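Local coordinates for protein AGR_C_1268p (Agrobacterium tumefaciens str. C58, PDB 2GHS) that probably acts as a metal-dependent gluconolactonase of the SMP-30/regucalcin family, opening sugar lactones at a divalent-cation site in a beta-propeller, at residues A[137-151]-A[174-186]. Numbering follows the deposited sequence.
Sequences NDGRMHPSGALWIGT and LFADISIPNSICF. With EDO (1,2-ethanediol), chain D.
The Trp148 indole is clasped on both faces by the 174-186 segment. Over one face, Phe186 points its edge, CZ lying 3.6 Å from Trp148 CG; planes 89° apart, with 4.8 Å between the centroids of Phe186 and the five-membered ring of Trp148, define a T-shaped pair. On the opposite face Leu174 CD1 makes a CH-pi contact, 3.8 Å from the centroid of the six-membered ring. Phe186 in turn offers a face to the edge of His142, whose CD2 sits 3.6 Å from Phe186 CD1, completing a buried cluster of three aromatics. His142 NE2 and Trp148 NE1 hydrogen-bond to Gly190 O and Gly213 O.

Farther along, Asn137, Asp138 and Arg140 of strand 137-141 bind the backbone of strand 181-186. A bend at chi3 (-55°) turns Arg140 NE onto Ile184 O at 2.9 Å, in both the guanidinium and carbonyl planes; NH1 forms a salt bridge with Glu321. Asp138 OD2 accepts from Ile184 N (2.9 Å), and a water links OD1 to Arg140 NH2 and Ile184 O. Asn137 ND2 donates to Pro181 O (2.9 Å, 153°) and, with Asn182 ND2, to O2 of an ethanediol, probably from the crystallisation liquor.

This ethanediol also meets Glu52 and Arg135, among residues predicted to bind metal and substrate. The chemistry implies an apolar end where hairpin 137-151 packs Trp148 between strands 174-176 and 181-186, and a polar end where Pro181 O and Arg135 fix the Asn137 amide beside Asn182, itself held by Thr198, consistent with a substrate and metal pocket.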
loop_
_atom_site.group_PDB
_atom_site.type_symbol
_atom_site.label_atom_id
_atom_site.label_comp_id
_atom_site.label_asym_id
_atom_site.label_seq_id
_atom_site.Cartn_x
_atom_site.Cartn_y
_atom_site.Cartn_z
ATOM N N ASN A 137 5.645 6.024 4.012
ATOM C CA ASN A 137 4.239 5.808 3.705
ATOM C C ASN A 137 4.133 4.610 2.735
ATOM O O ASN A 137 4.731 3.554 2.947
ATOM C CB ASN A 137 3.583 7.130 3.202
ATOM C CG ASN A 137 2.049 7.085 3.299
ATOM O OD1 ASN A 137 1.537 6.724 4.350
ATOM N ND2 ASN A 137 1.318 7.463 2.207
ATOM N N ASP A 138 3.396 4.794 1.667
ATOM C CA ASP A 138 3.080 3.755 0.683
ATOM C C ASP A 138 4.353 3.188 0.036
ATOM O O ASP A 138 5.282 3.921 -0.280
ATOM C CB ASP A 138 2.266 4.440 -0.397
ATOM C CG ASP A 138 1.775 3.480 -1.455
ATOM O OD1 ASP A 138 1.240 2.386 -1.107
ATOM O OD2 ASP A 138 1.904 3.839 -2.651
ATOM N N GLY A 139 4.383 1.899 -0.214
ATOM C CA GLY A 139 5.503 1.344 -0.981
ATOM C C GLY A 139 5.036 0.099 -1.681
ATOM O O GLY A 139 4.002 -0.474 -1.329
ATOM N N ARG A 140 5.757 -0.317 -2.723
ATOM C CA ARG A 140 5.415 -1.569 -3.414
ATOM C C ARG A 140 6.642 -2.124 -4.134
ATOM O O ARG A 140 7.467 -1.360 -4.604
ATOM C CB ARG A 140 4.249 -1.373 -4.393
ATOM C CG ARG A 140 3.611 -2.730 -4.809
ATOM C CD ARG A 140 2.280 -2.626 -5.462
ATOM N NE ARG A 140 1.336 -1.895 -4.627
ATOM C CZ ARG A 140 0.739 -2.413 -3.572
ATOM N NH1 ARG A 140 0.962 -3.666 -3.250
ATOM N NH2 ARG A 140 -0.073 -1.663 -2.827
HETATM N N MSE A 141 6.711 -3.449 -4.231
HETATM C CA MSE A 141 7.771 -4.160 -4.924
HETATM C C MSE A 141 7.583 -4.186 -6.441
HETATM O O MSE A 141 6.505 -4.511 -6.946
HETATM C CB MSE A 141 7.854 -5.605 -4.406
HETATM C CG MSE A 141 8.370 -5.753 -2.995
HETATM SE SE MSE A 141 10.188 -5.081 -2.865
HETATM C CE MSE A 141 10.933 -5.975 -4.400
ATOM N N HIS A 142 8.669 -3.888 -7.149
ATOM C CA HIS A 142 8.767 -4.008 -8.582
ATOM C C HIS A 142 9.264 -5.442 -8.882
ATOM O O HIS A 142 10.065 -5.995 -8.122
ATOM C CB HIS A 142 9.720 -2.923 -9.121
ATOM C CG HIS A 142 9.851 -2.946 -10.604
ATOM N ND1 HIS A 142 10.729 -3.757 -11.253
ATOM C CD2 HIS A 142 9.147 -2.317 -11.564
ATOM C CE1 HIS A 142 10.582 -3.630 -12.558
ATOM N NE2 HIS A 142 9.617 -2.752 -12.781
ATOM N N PRO A 143 8.816 -6.054 -9.998
ATOM C CA PRO A 143 9.256 -7.414 -10.302
ATOM C C PRO A 143 10.771 -7.672 -10.476
ATOM O O PRO A 143 11.215 -8.830 -10.395
ATOM C CB PRO A 143 8.455 -7.792 -11.540
ATOM C CG PRO A 143 7.807 -6.659 -11.980
ATOM C CD PRO A 143 7.782 -5.602 -10.923
ATOM N N SER A 144 11.555 -6.626 -10.696
ATOM C CA SER A 144 13.013 -6.732 -10.735
ATOM C C SER A 144 13.617 -7.056 -9.350
ATOM O O SER A 144 14.807 -7.385 -9.261
ATOM C CB SER A 144 13.601 -5.409 -11.204
ATOM O OG SER A 144 13.331 -4.391 -10.249
ATOM N N GLY A 145 12.835 -6.912 -8.275
ATOM C CA GLY A 145 13.353 -7.122 -6.943
ATOM C C GLY A 145 13.711 -5.855 -6.217
ATOM O O GLY A 145 14.253 -5.914 -5.103
ATOM N N ALA A 146 13.454 -4.716 -6.847
ATOM C CA ALA A 146 13.632 -3.398 -6.222
ATOM C C ALA A 146 12.314 -2.888 -5.647
ATOM O O ALA A 146 11.207 -3.155 -6.176
ATOM C CB ALA A 146 14.129 -2.417 -7.251
ATOM N N LEU A 147 12.443 -2.180 -4.521
ATOM C CA LEU A 147 11.292 -1.585 -3.817
ATOM C C LEU A 147 11.165 -0.134 -4.284
ATOM O O LEU A 147 12.168 0.555 -4.403
ATOM C CB LEU A 147 11.578 -1.597 -2.301
ATOM C CG LEU A 147 10.575 -0.864 -1.391
ATOM C CD1 LEU A 147 9.242 -1.617 -1.354
ATOM C CD2 LEU A 147 11.150 -0.707 0.073
ATOM N N TRP A 148 9.935 0.334 -4.470
ATOM C CA TRP A 148 9.647 1.759 -4.494
ATOM C C TRP A 148 8.992 2.075 -3.133
ATOM O O TRP A 148 8.021 1.418 -2.717
ATOM C CB TRP A 148 8.696 2.140 -5.617
ATOM C CG TRP A 148 9.270 2.266 -6.986
ATOM C CD1 TRP A 148 10.318 1.559 -7.534
ATOM C CD2 TRP A 148 8.765 3.074 -8.033
ATOM N NE1 TRP A 148 10.507 1.919 -8.837
ATOM C CE2 TRP A 148 9.564 2.842 -9.168
ATOM C CE3 TRP A 148 7.710 3.993 -8.126
ATOM C CZ2 TRP A 148 9.349 3.496 -10.379
ATOM C CZ3 TRP A 148 7.504 4.630 -9.338
ATOM C CH2 TRP A 148 8.329 4.386 -10.432
ATOM N N ILE A 149 9.465 3.125 -2.483
ATOM C CA ILE A 149 8.942 3.512 -1.209
ATOM C C ILE A 149 8.829 5.035 -1.102
ATOM O O ILE A 149 9.770 5.757 -1.438
ATOM C CB ILE A 149 9.823 2.915 -0.069
ATOM C CG1 ILE A 149 9.291 3.310 1.316
ATOM C CG2 ILE A 149 11.261 3.343 -0.189
ATOM C CD1 ILE A 149 7.970 2.682 1.658
ATOM N N GLY A 150 7.665 5.480 -0.640
ATOM C CA GLY A 150 7.367 6.867 -0.377
ATOM C C GLY A 150 7.640 7.311 1.037
ATOM O O GLY A 150 7.501 6.537 2.010
ATOM N N THR A 151 8.007 8.581 1.171
ATOM C CA THR A 151 8.130 9.201 2.489
ATOM C C THR A 151 7.319 10.503 2.499
ATOM O O THR A 151 6.920 11.010 1.423
ATOM C CB THR A 151 9.556 9.543 2.833
ATOM O OG1 THR A 151 10.025 10.520 1.899
ATOM C CG2 THR A 151 10.434 8.299 2.856
ATOM N N LEU A 174 13.835 8.982 -6.702
ATOM C CA LEU A 174 13.205 9.000 -8.013
ATOM C C LEU A 174 12.402 10.283 -8.250
ATOM O O LEU A 174 12.477 10.866 -9.342
ATOM C CB LEU A 174 12.264 7.818 -8.187
ATOM C CG LEU A 174 12.904 6.450 -8.191
ATOM C CD1 LEU A 174 11.900 5.415 -8.624
ATOM C CD2 LEU A 174 14.139 6.390 -9.055
ATOM N N PHE A 175 11.617 10.677 -7.251
ATOM C CA PHE A 175 10.671 11.793 -7.348
ATOM C C PHE A 175 10.702 12.591 -6.068
ATOM O O PHE A 175 10.747 12.023 -4.971
ATOM C CB PHE A 175 9.251 11.270 -7.657
ATOM C CG PHE A 175 9.174 10.524 -8.947
ATOM C CD1 PHE A 175 9.265 11.214 -10.144
ATOM C CD2 PHE A 175 9.052 9.154 -8.974
ATOM C CE1 PHE A 175 9.251 10.536 -11.338
ATOM C CE2 PHE A 175 9.040 8.469 -10.198
ATOM C CZ PHE A 175 9.142 9.185 -11.359
ATOM N N ALA A 176 10.709 13.908 -6.199
ATOM C CA ALA A 176 10.750 14.802 -5.047
ATOM C C ALA A 176 9.497 15.665 -4.965
ATOM O O ALA A 176 8.625 15.640 -5.847
ATOM C CB ALA A 176 11.958 15.683 -5.138
ATOM N N ASP A 177 9.406 16.436 -3.888
ATOM C CA ASP A 177 8.395 17.477 -3.744
ATOM C C ASP A 177 6.996 16.896 -3.768
ATOM O O ASP A 177 6.103 17.465 -4.355
ATOM C CB ASP A 177 8.545 18.533 -4.844
ATOM C CG ASP A 177 9.905 19.247 -4.806
ATOM O OD1 ASP A 177 10.475 19.481 -3.704
ATOM O OD2 ASP A 177 10.408 19.574 -5.903
ATOM N N ILE A 178 6.810 15.757 -3.099
ATOM C CA ILE A 178 5.500 15.106 -3.002
ATOM C C ILE A 178 4.993 15.242 -1.564
ATOM O O ILE A 178 5.705 14.904 -0.612
ATOM C CB ILE A 178 5.593 13.599 -3.375
ATOM C CG1 ILE A 178 5.970 13.439 -4.843
ATOM C CG2 ILE A 178 4.259 12.824 -3.047
ATOM C CD1 ILE A 178 6.484 12.049 -5.189
ATOM N N SER A 179 3.747 15.673 -1.395
ATOM C CA SER A 179 3.227 15.840 -0.039
ATOM C C SER A 179 2.817 14.507 0.609
ATOM O O SER A 179 3.122 14.282 1.778
ATOM C CB SER A 179 2.055 16.816 -0.044
ATOM O OG SER A 179 2.459 18.124 -0.509
ATOM N N ILE A 180 2.071 13.685 -0.136
ATOM C CA ILE A 180 1.622 12.378 0.338
ATOM C C ILE A 180 1.770 11.390 -0.812
ATOM O O ILE A 180 0.883 11.283 -1.687
ATOM C CB ILE A 180 0.167 12.354 0.848
ATOM C CG1 ILE A 180 -0.059 13.436 1.934
ATOM C CG2 ILE A 180 -0.197 10.944 1.361
ATOM C CD1 ILE A 180 -1.512 13.688 2.200
ATOM N N PRO A 181 2.888 10.655 -0.816
ATOM C CA PRO A 181 3.050 9.667 -1.895
ATOM C C PRO A 181 2.126 8.501 -1.736
ATOM O O PRO A 181 1.871 8.039 -0.624
ATOM C CB PRO A 181 4.521 9.251 -1.786
ATOM C CG PRO A 181 4.879 9.527 -0.407
ATOM C CD PRO A 181 4.042 10.632 0.116
ATOM N N ASN A 182 1.547 8.047 -2.841
ATOM C CA ASN A 182 0.590 6.938 -2.772
ATOM C C ASN A 182 0.409 6.303 -4.124
ATOM O O ASN A 182 1.107 6.652 -5.092
ATOM C CB ASN A 182 -0.740 7.485 -2.199
ATOM C CG ASN A 182 -1.092 6.920 -0.834
ATOM O OD1 ASN A 182 -0.964 5.709 -0.611
ATOM N ND2 ASN A 182 -1.665 7.780 0.050
ATOM N N SER A 183 -0.517 5.349 -4.187
ATOM C CA SER A 183 -0.860 4.625 -5.424
ATOM C C SER A 183 0.269 4.022 -6.174
ATOM O O SER A 183 0.204 3.878 -7.392
ATOM C CB SER A 183 -1.676 5.536 -6.348
ATOM O OG SER A 183 -2.259 4.818 -7.454
ATOM N N ILE A 184 1.334 3.663 -5.460
ATOM C CA ILE A 184 2.485 3.026 -6.113
ATOM C C ILE A 184 2.158 1.606 -6.538
ATOM O O ILE A 184 1.753 0.749 -5.723
ATOM C CB ILE A 184 3.715 3.061 -5.195
ATOM C CG1 ILE A 184 4.137 4.521 -4.897
ATOM C CG2 ILE A 184 4.848 2.320 -5.843
ATOM C CD1 ILE A 184 5.219 4.571 -3.824
ATOM N N CYS A 185 2.270 1.366 -7.844
ATOM C CA CYS A 185 2.075 0.034 -8.380
ATOM C C CYS A 185 2.627 -0.024 -9.793
ATOM O O CYS A 185 3.118 0.961 -10.321
ATOM C CB CYS A 185 0.580 -0.367 -8.356
ATOM S SG CYS A 185 -0.489 0.679 -9.303
ATOM N N PHE A 186 2.607 -1.204 -10.389
ATOM C CA PHE A 186 3.310 -1.464 -11.625
ATOM C C PHE A 186 2.485 -2.271 -12.623
ATOM O O PHE A 186 1.687 -3.113 -12.247
ATOM C CB PHE A 186 4.638 -2.215 -11.351
ATOM C CG PHE A 186 5.497 -1.494 -10.368
ATOM C CD1 PHE A 186 6.218 -0.375 -10.739
ATOM C CD2 PHE A 186 5.548 -1.915 -9.058
ATOM C CE1 PHE A 186 6.966 0.327 -9.778
ATOM C CE2 PHE A 186 6.279 -1.247 -8.088
ATOM C CZ PHE A 186 6.994 -0.105 -8.436
HETATM C C1 EDO D . -1.470 8.676 4.641
HETATM O O1 EDO D . -0.825 7.739 5.511
HETATM C C2 EDO D . -2.380 7.863 3.709
HETATM O O2 EDO D . -1.611 6.944 2.899
HETATM O O HOH W 1 0.093 1.386 -3.436
#